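Local coordinates for protein RnfH (Haemophilus influenzae, PDB 2HJ1) that is of unknown function, belongs to the RnfH family with a ubiquitin-like fold, and forms a domain-swapped dimer in the crystal, at residues I17-P22 with P52-S57. Sequence-based numbering, arbitrary orientation.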
loop_
_atom_site.group_PDB
_atom_site.type_symbol
_atom_site.label_atom_id
_atom_site.label_comp_id
_atom_site.label_asym_id
_atom_site.label_seq_id
_atom_site.Cartn_x
_atom_site.Cartn_y
_atom_site.Cartn_z
ATOM N N ILE B 17 2.706 -10.941 -1.830
ATOM C CA ILE B 17 3.751 -10.797 -0.816
ATOM C C ILE B 17 5.034 -10.404 -1.498
ATOM O O ILE B 17 5.393 -11.009 -2.524
ATOM C CB ILE B 17 3.940 -12.124 -0.016
ATOM C CG1 ILE B 17 2.635 -12.447 0.697
ATOM C CG2 ILE B 17 5.044 -11.988 1.046
ATOM C CD1 ILE B 17 2.648 -13.876 1.291
ATOM N N ALA B 18 5.724 -9.400 -0.940
ATOM C CA ALA B 18 6.962 -8.869 -1.527
ATOM C C ALA B 18 8.045 -8.831 -0.465
ATOM O O ALA B 18 7.775 -8.506 0.687
ATOM C CB ALA B 18 6.749 -7.425 -2.080
ATOM N N TYR B 19 9.260 -9.127 -0.878
ATOM C CA TYR B 19 10.392 -9.087 0.008
ATOM C C TYR B 19 11.606 -8.921 -0.874
ATOM O O TYR B 19 11.811 -9.706 -1.798
ATOM C CB TYR B 19 10.500 -10.406 0.802
ATOM C CG TYR B 19 11.699 -10.491 1.740
ATOM C CD1 TYR B 19 11.804 -9.677 2.888
ATOM C CD2 TYR B 19 12.695 -11.402 1.495
ATOM C CE1 TYR B 19 12.937 -9.769 3.755
ATOM C CE2 TYR B 19 13.804 -11.519 2.367
ATOM C CZ TYR B 19 13.913 -10.709 3.464
ATOM O OH TYR B 19 15.014 -10.893 4.270
ATOM N N ALA B 20 12.464 -7.963 -0.573
ATOM C CA ALA B 20 13.509 -7.638 -1.563
ATOM C C ALA B 20 14.847 -8.236 -1.208
ATOM O O ALA B 20 15.651 -7.619 -0.545
ATOM C CB ALA B 20 13.641 -6.170 -1.764
ATOM N N PHE B 21 15.063 -9.460 -1.658
ATOM C CA PHE B 21 16.315 -10.130 -1.472
ATOM C C PHE B 21 17.191 -9.489 -2.535
ATOM O O PHE B 21 16.970 -9.719 -3.749
ATOM C CB PHE B 21 16.122 -11.621 -1.695
ATOM C CG PHE B 21 17.353 -12.448 -1.476
ATOM C CD1 PHE B 21 17.886 -13.203 -2.518
ATOM C CD2 PHE B 21 17.951 -12.529 -0.195
ATOM C CE1 PHE B 21 19.006 -14.013 -2.304
ATOM C CE2 PHE B 21 19.067 -13.340 0.017
ATOM C CZ PHE B 21 19.593 -14.072 -1.050
ATOM N N PRO B 22 18.165 -8.650 -2.076
ATOM C CA PRO B 22 18.848 -7.744 -3.016
ATOM C C PRO B 22 19.638 -8.606 -4.031
ATOM O O PRO B 22 20.320 -9.601 -3.675
ATOM C CB PRO B 22 19.714 -6.843 -2.111
ATOM C CG PRO B 22 19.975 -7.710 -0.858
ATOM C CD PRO B 22 18.704 -8.558 -0.695
ATOM N N PRO B 52 15.169 -17.680 5.886
ATOM C CA PRO B 52 15.037 -17.891 7.327
ATOM C C PRO B 52 15.524 -16.709 8.194
ATOM O O PRO B 52 15.244 -16.680 9.407
ATOM C CB PRO B 52 15.827 -19.171 7.569
ATOM C CG PRO B 52 16.864 -19.196 6.516
ATOM C CD PRO B 52 16.238 -18.522 5.294
ATOM N N GLU B 53 16.188 -15.722 7.579
ATOM C CA GLU B 53 16.508 -14.475 8.262
ATOM C C GLU B 53 15.298 -13.575 8.545
ATOM O O GLU B 53 15.410 -12.672 9.339
ATOM C CB GLU B 53 17.534 -13.665 7.472
ATOM C CG GLU B 53 16.967 -13.232 6.083
ATOM C CD GLU B 53 17.369 -14.173 4.933
ATOM O OE1 GLU B 53 17.881 -13.652 3.925
ATOM O OE2 GLU B 53 17.223 -15.402 5.013
ATOM N N ILE B 54 14.141 -13.817 7.937
ATOM C CA ILE B 54 12.953 -12.999 8.248
ATOM C C ILE B 54 12.473 -13.352 9.682
ATOM O O ILE B 54 12.293 -14.530 9.996
ATOM C CB ILE B 54 11.795 -13.232 7.257
ATOM C CG1 ILE B 54 12.134 -12.681 5.847
ATOM C CG2 ILE B 54 10.467 -12.605 7.767
ATOM C CD1 ILE B 54 11.061 -13.095 4.775
ATOM N N ASP B 55 12.279 -12.338 10.528
ATOM C CA ASP B 55 11.750 -12.543 11.911
ATOM C C ASP B 55 10.474 -11.752 11.995
ATOM O O ASP B 55 10.512 -10.519 12.091
ATOM C CB ASP B 55 12.778 -12.038 12.923
ATOM C CG ASP B 55 12.363 -12.243 14.390
ATOM O OD1 ASP B 55 11.177 -12.502 14.684
ATOM O OD2 ASP B 55 13.255 -12.135 15.265
ATOM N N LEU B 56 9.339 -12.448 11.946
ATOM C CA LEU B 56 8.029 -11.788 12.043
ATOM C C LEU B 56 7.759 -11.074 13.361
ATOM O O LEU B 56 6.874 -10.217 13.420
ATOM C CB LEU B 56 6.875 -12.781 11.783
ATOM C CG LEU B 56 6.796 -13.347 10.359
ATOM C CD1 LEU B 56 5.561 -14.200 10.228
ATOM C CD2 LEU B 56 6.799 -12.193 9.268
ATOM N N SER B 57 8.491 -11.406 14.432
ATOM C CA SER B 57 8.204 -10.728 15.707
ATOM C C SER B 57 8.642 -9.269 15.643
ATOM O O SER B 57 8.034 -8.404 16.304
ATOM C CB SER B 57 8.909 -11.419 16.862
ATOM O OG SER B 57 10.288 -11.256 16.688
#
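Three groups approach the phenol oxygen of Tyr19: Tyr19 OH lies 3.5 Å from Glu53 CG and 3.7 Å from Ile54 CG1, while Arg84 NH2 of the second subunit makes a weak hydrogen bond with it and a long, weak ion pair with Glu53 OE1. Glu53 meets the hydroxyl with a methylene and not with its carboxylate, whose OE1 stays 4.0 Å from Tyr19 OH; no hydrogen bond joins the two segments. Glu53 CG sits in the cleft between its own backbone N and C (chi1 63°), and a turn at the next bond brings the acid beside Phe21, where Glu53 OE1 lies obliquely 4.1 Å from Phe21 CE2.

Along the rest of the ring, Ile54 lies over one face of Tyr19. Ile54 CD1 sits over the ring centre, 3.7 Å from the centroid of the Tyr19 ring and 2° off the normal, a CH-pi contact over the face, and Ile54 CG1 lies 3.6 Å from Tyr19 CZ. Ile54 also packs on Ile47 and Leu48 of helix 47-50, and the Tyr19 ring meets that of Phe51.

The contact thus closes the end of strand 12-19 against the loop after helix 47-50. In this ubiquitin-like fold, residues 17-19 also pair in parallel with a strand of the second subunit, consistent with the domain swap. Cohesion between the segments is therefore apolar, resting on the isoleucine over the tyrosine face and on the glutamate methylene at the hydroxyl, with the carboxylate contributing no hydrogen bond across the contact.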